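Local coordinates for putative alpha-galactosidase (PDB 4NZJ), which probably hydrolyses terminal, non-reducing alpha-D-galactose residues off alpha-D-galactosides such as galactose oligosaccharides and galactomannans, at residues A[148-153]-A[203-208]; A[234-239]-A[266-271]; A[302-307]-A[392-397]. All coordinates share one frame; numbering follows the deposited sequence. Where two conformers were deposited one is given.

Contact 1 of 3, residues A[148-153]-A[203-208]; sequences PERGAD and ETDAKD
A bidentate salt bridge between Arg150 and Asp205 ties a loop of the catalytic barrel domain to one of its helices. Residues 148-153 belong to the long loop between strand 138-140 and helix 166-176. Residues 203-208 lie on helix 202-212. The backbones stay well apart, with 10.6 Å between the CA atoms of Arg150 and Asp205, and the two side chains reach across from opposite directions. The guanidinium meets the carboxylate end-on. Arg150 NH1 donates to Asp205 OD1 at 2.8 Å, and Arg150 NH2 donates to Asp205 OD2 at 2.9 Å. Both bonds are almost straight. Each carboxylate oxygen uses its syn lone pair. The two planar groups are tilted by only 11°, so the fork is nearly flat. Arg150 leaves its backbone with CG anti to the backbone N (chi1 -174°), and the chain then bends at chi3, which turns the guanidinium edge to Asp205. Two parallel bonds fix the rotation of both groups.

Further partners hold the pair. Asp205 OD2 also accepts from Ser198 OG, while Arg150 NH1 and NH2 bond to the carbonyls of Gly154 and Gly197. Tyr201 adds a cation-pi contact to Arg150. Asp205 is buried, and its charge is probably offset by this arginine. The buried surface between the segments is small, 93 Å², and the contact rests on this one ion pair. The arrangement is a two-pronged Arg-Asp salt bridge pinning a loop to an outer helix of a TIM beta/alpha barrel.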
loop_
_atom_site.group_PDB
_atom_site.type_symbol
_atom_site.label_atom_id
_atom_site.label_comp_id
_atom_site.label_asym_id
_atom_site.label_seq_id
_atom_site.Cartn_x
_atom_site.Cartn_y
_atom_site.Cartn_z
ATOM N N PRO A 148 8.620 27.892 -2.551
ATOM C CA PRO A 148 9.660 27.888 -1.517
ATOM C C PRO A 148 9.269 28.540 -0.190
ATOM O O PRO A 148 9.636 28.029 0.867
ATOM C CB PRO A 148 10.803 28.665 -2.165
ATOM C CG PRO A 148 10.622 28.445 -3.624
ATOM C CD PRO A 148 9.140 28.368 -3.847
ATOM N N GLU A 149 8.538 29.646 -0.249
ATOM C CA GLU A 149 8.218 30.412 0.952
ATOM C C GLU A 149 6.732 30.352 1.274
ATOM O O GLU A 149 5.882 30.307 0.378
ATOM C CB GLU A 149 8.643 31.872 0.790
ATOM C CG GLU A 149 10.118 32.078 0.476
ATOM C CD GLU A 149 11.042 31.507 1.540
ATOM O OE1 GLU A 149 10.708 31.582 2.742
ATOM O OE2 GLU A 149 12.112 30.980 1.173
ATOM N N ARG A 150 6.428 30.354 2.568
ATOM C CA ARG A 150 5.054 30.522 3.035
ATOM C C ARG A 150 4.562 31.893 2.581
ATOM O O ARG A 150 5.333 32.849 2.506
ATOM C CB ARG A 150 4.994 30.399 4.563
ATOM C CG ARG A 150 3.589 30.406 5.150
ATOM C CD ARG A 150 3.583 29.914 6.591
ATOM N NE ARG A 150 3.970 28.515 6.669
ATOM C CZ ARG A 150 3.138 27.477 6.599
ATOM N NH1 ARG A 150 1.821 27.650 6.471
ATOM N NH2 ARG A 150 3.631 26.249 6.660
ATOM N N GLY A 151 3.285 31.993 2.239
ATOM C CA GLY A 151 2.705 33.280 1.904
ATOM C C GLY A 151 2.732 34.201 3.111
ATOM O O GLY A 151 2.721 33.736 4.251
ATOM N N ALA A 152 2.792 35.509 2.873
ATOM C CA ALA A 152 2.673 36.476 3.960
ATOM C C ALA A 152 1.330 36.322 4.686
ATOM O O ALA A 152 1.199 36.734 5.837
ATOM C CB ALA A 152 2.838 37.898 3.449
ATOM N N ASP A 153 0.351 35.713 4.016
ATOM C CA ASP A 153 -0.947 35.408 4.635
ATOM C C ASP A 153 -0.935 34.219 5.607
ATOM O O ASP A 153 -1.951 33.937 6.239
ATOM C CB ASP A 153 -2.025 35.203 3.565
ATOM C CG ASP A 153 -1.820 33.943 2.725
ATOM O OD1 ASP A 153 -0.855 33.175 2.933
ATOM O OD2 ASP A 153 -2.659 33.716 1.831
ATOM N N GLU A 203 -1.605 23.339 12.253
ATOM C CA GLU A 203 -3.055 23.463 12.276
ATOM C C GLU A 203 -3.552 24.106 10.982
ATOM O O GLU A 203 -4.471 23.591 10.334
ATOM C CB GLU A 203 -3.511 24.260 13.499
ATOM C CG GLU A 203 -3.030 23.693 14.834
ATOM C CD GLU A 203 -1.825 24.433 15.411
ATOM O OE1 GLU A 203 -0.835 24.686 14.677
ATOM O OE2 GLU A 203 -1.868 24.763 16.619
ATOM N N THR A 204 -2.931 25.215 10.591
ATOM C CA THR A 204 -3.270 25.880 9.331
ATOM C C THR A 204 -3.122 24.936 8.142
ATOM O O THR A 204 -4.012 24.833 7.292
ATOM C CB THR A 204 -2.378 27.119 9.097
ATOM O OG1 THR A 204 -2.615 28.075 10.134
ATOM C CG2 THR A 204 -2.670 27.771 7.749
ATOM N N ASP A 205 -1.992 24.250 8.077
ATOM C CA ASP A 205 -1.710 23.410 6.923
ATOM C C ASP A 205 -2.681 22.232 6.833
ATOM O O ASP A 205 -3.207 21.941 5.758
ATOM C CB ASP A 205 -0.249 22.967 6.924
ATOM C CG ASP A 205 0.710 24.129 6.700
ATOM O OD1 ASP A 205 0.249 25.276 6.518
ATOM O OD2 ASP A 205 1.934 23.896 6.713
ATOM N N ALA A 206 -2.950 21.589 7.965
ATOM C CA ALA A 206 -3.903 20.482 8.002
ATOM C C ALA A 206 -5.296 20.929 7.551
ATOM O O ALA A 206 -5.962 20.218 6.787
ATOM C CB ALA A 206 -3.962 19.880 9.398
ATOM N N LYS A 207 -5.731 22.099 8.010
ATOM C CA LYS A 207 -7.042 22.626 7.627
ATOM C C LYS A 207 -7.089 22.914 6.131
ATOM O O LYS A 207 -8.106 22.671 5.477
ATOM C CB LYS A 207 -7.396 23.879 8.431
ATOM C CG LYS A 207 -7.758 23.587 9.877
ATOM C CD LYS A 207 -9.011 22.729 9.969
ATOM C CE LYS A 207 -9.310 22.313 11.399
ATOM N NZ LYS A 207 -9.101 23.433 12.358
ATOM N N ASP A 208 -5.986 23.419 5.579
ATOM C CA ASP A 208 -5.920 23.649 4.137
ATOM C C ASP A 208 -5.992 22.319 3.387
ATOM O O ASP A 208 -6.772 22.179 2.433
ATOM C CB ASP A 208 -4.648 24.410 3.743
ATOM C CG ASP A 208 -4.745 25.908 3.997
ATOM O OD1 ASP A 208 -5.851 26.439 4.252
ATOM O OD2 ASP A 208 -3.695 26.580 3.917
#

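Contact 2 of 3, residues A[234-239]-A[266-271]; sequences RYAKMG and KQVGGH
The carbonyl O of Val268 is linked to the carbonyl O of Ala236 by one water. The water donates to both, at 2.7 Å to Val268 O and 2.8 Å to Ala236 O. It spans the gap between helix 228-243 and the loop before strand 272-274; no direct hydrogen bond joins residues 234-239 to 266-271. Beside it the contact is apolar and close. The CA atoms of Ala236 and Val268 are 4.7 Å apart. Val268 turns its side chain to the helix, and its CB lies 3.8 Å from Ala236 CA. CG1 sits against Ala236 CB. With CG1 anti to the carbonyl carbon (chi1 -56°), Val268 CG2 falls between the backbone N and the carbonyl carbon and meets Tyr235 CB at 4.0 Å.

In the TIM barrel, helix 228-243 follows strand 216-220 and leads to strand 250-254. The 266-271 loop leads into strand 272-274. A type I turn from Lys266 to Gly269 presents Val268 to the helix, closed by Gly269 N bonding to Lys266 O at 3.1 Å. Gly239 lets the backbone come near: its CA is 4.0 Å from Val268 O. The Tyr235 ring leads away from the loop, and its OH bonds to Tyr219 O.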
loop_
_atom_site.group_PDB
_atom_site.type_symbol
_atom_site.label_atom_id
_atom_site.label_comp_id
_atom_site.label_asym_id
_atom_site.label_seq_id
_atom_site.Cartn_x
_atom_site.Cartn_y
_atom_site.Cartn_z
ATOM N N ARG A 234 6.929 16.672 17.298
ATOM C CA ARG A 234 6.566 17.285 16.014
ATOM C C ARG A 234 5.571 16.413 15.247
ATOM O O ARG A 234 4.618 16.918 14.644
ATOM C CB ARG A 234 7.809 17.565 15.166
ATOM C CG ARG A 234 8.715 18.628 15.764
ATOM C CD ARG A 234 9.746 19.132 14.766
ATOM N NE ARG A 234 10.632 20.104 15.397
ATOM C CZ ARG A 234 11.434 20.951 14.754
ATOM N NH1 ARG A 234 11.491 20.982 13.429
ATOM N NH2 ARG A 234 12.184 21.789 15.455
ATOM N N TYR A 235 5.776 15.102 15.287
ATOM C CA TYR A 235 4.834 14.179 14.661
ATOM C C TYR A 235 3.510 14.156 15.414
ATOM O O TYR A 235 2.452 14.139 14.797
ATOM C CB TYR A 235 5.437 12.779 14.509
ATOM C CG TYR A 235 6.328 12.695 13.297
ATOM C CD1 TYR A 235 5.783 12.684 12.017
ATOM C CD2 TYR A 235 7.714 12.682 13.420
ATOM C CE1 TYR A 235 6.589 12.642 10.897
ATOM C CE2 TYR A 235 8.530 12.635 12.303
ATOM C CZ TYR A 235 7.962 12.620 11.045
ATOM O OH TYR A 235 8.767 12.579 9.932
ATOM N N ALA A 236 3.561 14.194 16.743
ATOM C CA ALA A 236 2.325 14.234 17.532
ATOM C C ALA A 236 1.503 15.490 17.233
ATOM O O ALA A 236 0.282 15.422 17.128
ATOM C CB ALA A 236 2.632 14.140 19.015
ATOM N N LYS A 237 2.181 16.627 17.107
ATOM C CA LYS A 237 1.531 17.910 16.821
ATOM C C LYS A 237 0.763 17.869 15.499
ATOM O O LYS A 237 -0.400 18.277 15.437
ATOM C CB LYS A 237 2.580 19.028 16.780
ATOM C CG LYS A 237 2.049 20.409 16.416
ATOM C CD LYS A 237 1.291 21.054 17.557
ATOM C CE LYS A 237 0.739 22.412 17.142
ATOM N NZ LYS A 237 1.806 23.354 16.699
HETATM N N MSE A 238 1.407 17.376 14.444
HETATM C CA MSE A 238 0.734 17.283 13.144
HETATM C C MSE A 238 -0.376 16.257 13.205
HETATM O O MSE A 238 -1.419 16.440 12.585
HETATM C CB MSE A 238 1.718 16.988 12.008
HETATM C CG MSE A 238 1.045 16.769 10.649
HETATM SE SE MSE A 238 -0.080 18.297 10.082
HETATM C CE MSE A 238 1.325 19.306 9.145
ATOM N N GLY A 239 -0.179 15.176 13.956
ATOM C CA GLY A 239 -1.235 14.174 14.127
ATOM C C GLY A 239 -2.501 14.786 14.713
ATOM O O GLY A 239 -3.606 14.550 14.219
ATOM N N LYS A 266 2.626 4.910 15.729
ATOM C CA LYS A 266 1.193 4.632 15.828
ATOM C C LYS A 266 0.584 5.397 16.999
ATOM O O LYS A 266 -0.525 5.937 16.913
ATOM C CB LYS A 266 0.922 3.138 15.979
ATOM C CG LYS A 266 -0.542 2.796 15.748
ATOM C CD LYS A 266 -0.837 1.323 15.954
ATOM C CE LYS A 266 -2.294 1.030 15.631
ATOM N NZ LYS A 266 -2.624 -0.405 15.830
ATOM N N GLN A 267 1.341 5.458 18.088
ATOM C CA GLN A 267 0.909 6.108 19.314
ATOM C C GLN A 267 0.684 7.623 19.156
ATOM O O GLN A 267 -0.173 8.189 19.837
ATOM C CB GLN A 267 1.924 5.797 20.424
ATOM C CG GLN A 267 1.949 4.325 20.846
ATOM C CD GLN A 267 2.835 3.391 19.995
ATOM O OE1 GLN A 267 3.236 3.697 18.864
ATOM N NE2 GLN A 267 3.133 2.223 20.558
ATOM N N VAL A 268 1.425 8.268 18.252
ATOM C CA VAL A 268 1.261 9.706 17.997
ATOM C C VAL A 268 0.319 10.005 16.825
ATOM O O VAL A 268 0.145 11.165 16.452
ATOM C CB VAL A 268 2.614 10.426 17.777
ATOM C CG1 VAL A 268 3.538 10.198 18.966
ATOM C CG2 VAL A 268 3.287 9.996 16.479
ATOM N N GLY A 269 -0.273 8.960 16.245
ATOM C CA GLY A 269 -1.303 9.108 15.223
ATOM C C GLY A 269 -0.976 8.582 13.841
ATOM O O GLY A 269 -1.822 8.639 12.938
ATOM N N GLY A 270 0.237 8.067 13.652
ATOM C CA GLY A 270 0.646 7.555 12.353
ATOM C C GLY A 270 -0.050 6.261 11.984
ATOM O O GLY A 270 -0.362 5.449 12.848
ATOM N N HIS A 271 -0.299 6.068 10.691
ATOM C CA HIS A 271 -0.863 4.819 10.185
ATOM C C HIS A 271 0.162 3.961 9.462
ATOM O O HIS A 271 -0.060 2.773 9.236
ATOM C CB HIS A 271 -2.041 5.112 9.271
ATOM C CG HIS A 271 -3.110 5.901 9.946
ATOM N ND1 HIS A 271 -3.294 7.247 9.725
ATOM C CD2 HIS A 271 -4.004 5.552 10.899
ATOM C CE1 HIS A 271 -4.278 7.687 10.487
ATOM N NE2 HIS A 271 -4.721 6.679 11.214
HETATM O O HOH W 1 -1.021 13.108 17.910
#

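Contact 3 of 3, residues A[302-307]-A[392-397]; sequences INAPLS and AERSIR
The C-terminal end of helix 296-303 and the turn that continues it come up against the start of strand 393-397, with the CA atoms of Ala304 and Arg394 6.0 Å apart and those of Ser307 and Glu393 6.2 Å apart. No direct hydrogen bond joins the two segments. A water lies 2.8 Å from Ala304 O and 2.7 Å from Ala392 O and can donate to either; it has more acceptors in reach than protons, so not all are served at once.

The main side-chain contact is a methyl group on a flat cation. Ala304 CB lies over the centre of one face of the Arg394 guanidinium, 3.6 Å from Arg394 CZ. Arg397 CD lies over the opposite face, so the flat group is sandwiched between two carbons. Arg394 runs out extended through chi2 and kinks only at chi3 (62°), which lays its guanidinium against the methyl. Its charge is met by Glu301, which forms a salt bridge with Arg394 NH1. Glu301 also pairs with Arg397 NE, so one carboxylate serves both arginines.

Strand 393-397 opens the C-terminal beta sandwich and is an edge strand of its six-stranded antiparallel sheet. The contact therefore joins the catalytic barrel to this domain. A classic beta bulge lies on the strand, where Ser395 and Ile396 both face Ile403 of the neighbouring strand 401-407.

Nearer the start of the strand, Ser307 packs beside the exposed Glu393. In one of two deposited conformers Ser307 OG lies 3.5 Å from Glu393 CG. Ser307 CB is 4.1 Å from Ala392 O.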
loop_
_atom_site.group_PDB
_atom_site.type_symbol
_atom_site.label_atom_id
_atom_site.label_comp_id
_atom_site.label_asym_id
_atom_site.label_seq_id
_atom_site.Cartn_x
_atom_site.Cartn_y
_atom_site.Cartn_z
ATOM N N ILE A 302 16.244 -5.150 7.406
ATOM C CA ILE A 302 15.787 -4.155 8.374
ATOM C C ILE A 302 14.377 -4.457 8.882
ATOM O O ILE A 302 14.116 -4.389 10.087
ATOM C CB ILE A 302 15.858 -2.724 7.784
ATOM C CG1 ILE A 302 17.325 -2.333 7.556
ATOM C CG2 ILE A 302 15.163 -1.719 8.703
ATOM C CD1 ILE A 302 17.509 -1.096 6.697
ATOM N N ASN A 303 13.474 -4.798 7.970
ATOM C CA ASN A 303 12.082 -5.015 8.334
ATOM C C ASN A 303 11.827 -6.362 9.008
ATOM O O ASN A 303 10.877 -6.491 9.768
ATOM C CB ASN A 303 11.179 -4.878 7.103
ATOM C CG ASN A 303 9.774 -4.415 7.455
ATOM O OD1 ASN A 303 9.569 -3.734 8.456
ATOM N ND2 ASN A 303 8.797 -4.775 6.615
ATOM N N ALA A 304 12.665 -7.363 8.726
ATOM C CA ALA A 304 12.435 -8.736 9.225
ATOM C C ALA A 304 12.106 -8.832 10.717
ATOM O O ALA A 304 11.139 -9.499 11.079
ATOM C CB ALA A 304 13.609 -9.648 8.892
ATOM N N PRO A 305 12.897 -8.175 11.589
ATOM C CA PRO A 305 12.597 -8.331 13.023
ATOM C C PRO A 305 11.495 -7.415 13.580
ATOM O O PRO A 305 11.278 -7.397 14.796
ATOM C CB PRO A 305 13.941 -8.014 13.691
ATOM C CG PRO A 305 14.602 -7.068 12.759
ATOM C CD PRO A 305 14.187 -7.491 11.373
ATOM N N LEU A 306 10.793 -6.688 12.715
ATOM C CA LEU A 306 9.824 -5.681 13.162
ATOM C C LEU A 306 8.349 -6.105 13.096
ATOM O O LEU A 306 7.467 -5.273 13.308
ATOM C CB LEU A 306 10.015 -4.397 12.353
ATOM C CG LEU A 306 11.430 -3.820 12.375
ATOM C CD1 LEU A 306 11.474 -2.552 11.539
ATOM C CD2 LEU A 306 11.903 -3.562 13.796
ATOM N N SER A 307 8.083 -7.389 12.857
ATOM C CA SER A 307 6.714 -7.860 12.657
ATOM C C SER A 307 5.772 -7.529 13.820
ATOM O O SER A 307 4.609 -7.205 13.603
ATOM C CB SER A 307 6.709 -9.368 12.377
ATOM O OG SER A 307 7.334 -10.086 13.420
ATOM N N ALA A 392 4.433 -10.878 7.955
ATOM C CA ALA A 392 5.116 -12.175 7.971
ATOM C C ALA A 392 6.397 -12.123 8.793
ATOM O O ALA A 392 7.134 -11.138 8.743
ATOM C CB ALA A 392 5.448 -12.619 6.562
ATOM N N GLU A 393 6.649 -13.193 9.534
ATOM C CA GLU A 393 7.915 -13.381 10.219
ATOM C C GLU A 393 8.850 -14.128 9.291
ATOM O O GLU A 393 8.418 -15.025 8.560
ATOM C CB GLU A 393 7.718 -14.203 11.487
ATOM C CG GLU A 393 7.009 -13.464 12.610
ATOM C CD GLU A 393 6.711 -14.371 13.787
ATOM O OE1 GLU A 393 5.769 -15.183 13.688
ATOM O OE2 GLU A 393 7.415 -14.275 14.814
ATOM N N ARG A 394 10.131 -13.771 9.324
ATOM C CA ARG A 394 11.138 -14.551 8.624
ATOM C C ARG A 394 11.598 -15.628 9.595
ATOM O O ARG A 394 12.519 -15.426 10.394
ATOM C CB ARG A 394 12.294 -13.680 8.138
ATOM C CG ARG A 394 13.319 -14.463 7.328
ATOM C CD ARG A 394 14.425 -13.578 6.799
ATOM N NE ARG A 394 15.186 -12.963 7.881
ATOM C CZ ARG A 394 16.100 -12.004 7.720
ATOM N NH1 ARG A 394 16.372 -11.528 6.516
ATOM N NH2 ARG A 394 16.739 -11.517 8.770
ATOM N N SER A 395 10.922 -16.771 9.530
ATOM C CA SER A 395 11.136 -17.865 10.471
ATOM C C SER A 395 12.502 -18.515 10.312
ATOM O O SER A 395 13.080 -19.006 11.290
ATOM C CB SER A 395 10.045 -18.921 10.306
ATOM O OG SER A 395 8.768 -18.350 10.528
ATOM N N ILE A 396 12.991 -18.567 9.077
ATOM C CA ILE A 396 14.313 -19.091 8.784
ATOM C C ILE A 396 15.033 -18.174 7.797
ATOM O O ILE A 396 14.482 -17.827 6.754
ATOM C CB ILE A 396 14.250 -20.518 8.188
ATOM C CG1 ILE A 396 13.465 -21.449 9.116
ATOM C CG2 ILE A 396 15.653 -21.062 7.950
ATOM C CD1 ILE A 396 13.326 -22.869 8.604
ATOM N N ARG A 397 16.260 -17.792 8.142
ATOM C CA ARG A 397 17.167 -17.136 7.203
ATOM C C ARG A 397 18.374 -18.044 7.052
ATOM O O ARG A 397 19.307 -18.001 7.858
ATOM C CB ARG A 397 17.610 -15.745 7.691
ATOM C CG ARG A 397 18.342 -14.966 6.603
ATOM C CD ARG A 397 19.251 -13.861 7.124
ATOM N NE ARG A 397 19.792 -13.124 5.984
ATOM C CZ ARG A 397 20.810 -13.527 5.225
ATOM N NH1 ARG A 397 21.463 -14.656 5.484
ATOM N NH2 ARG A 397 21.193 -12.776 4.194
HETATM O O HOH W 2 8.809 -9.172 9.533
#

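How the contacts relate
Contacts 1 and 2 both lie within the barrel domain and adjoin. Ala206 CB packs on the selenium of Met238, and Glu203 OE1 makes a long, weak ion pair with Lys237 NZ. Helices 202-212 and 228-243 are thus neighbours, each tied to a different loop. Contact 3 is apart, with nearest atoms about 10 Å from contact 2 and about 27 Å from contact 1. It is a surface contact and the one that crosses between domains. The other two are partly buried. Contact 1 relies on charge, contact 2 on methyl packing. Contact 3 packs a methyl over the face of a guanidinium. Contacts 2 and 3 each have a water of their own between two backbone carbonyls.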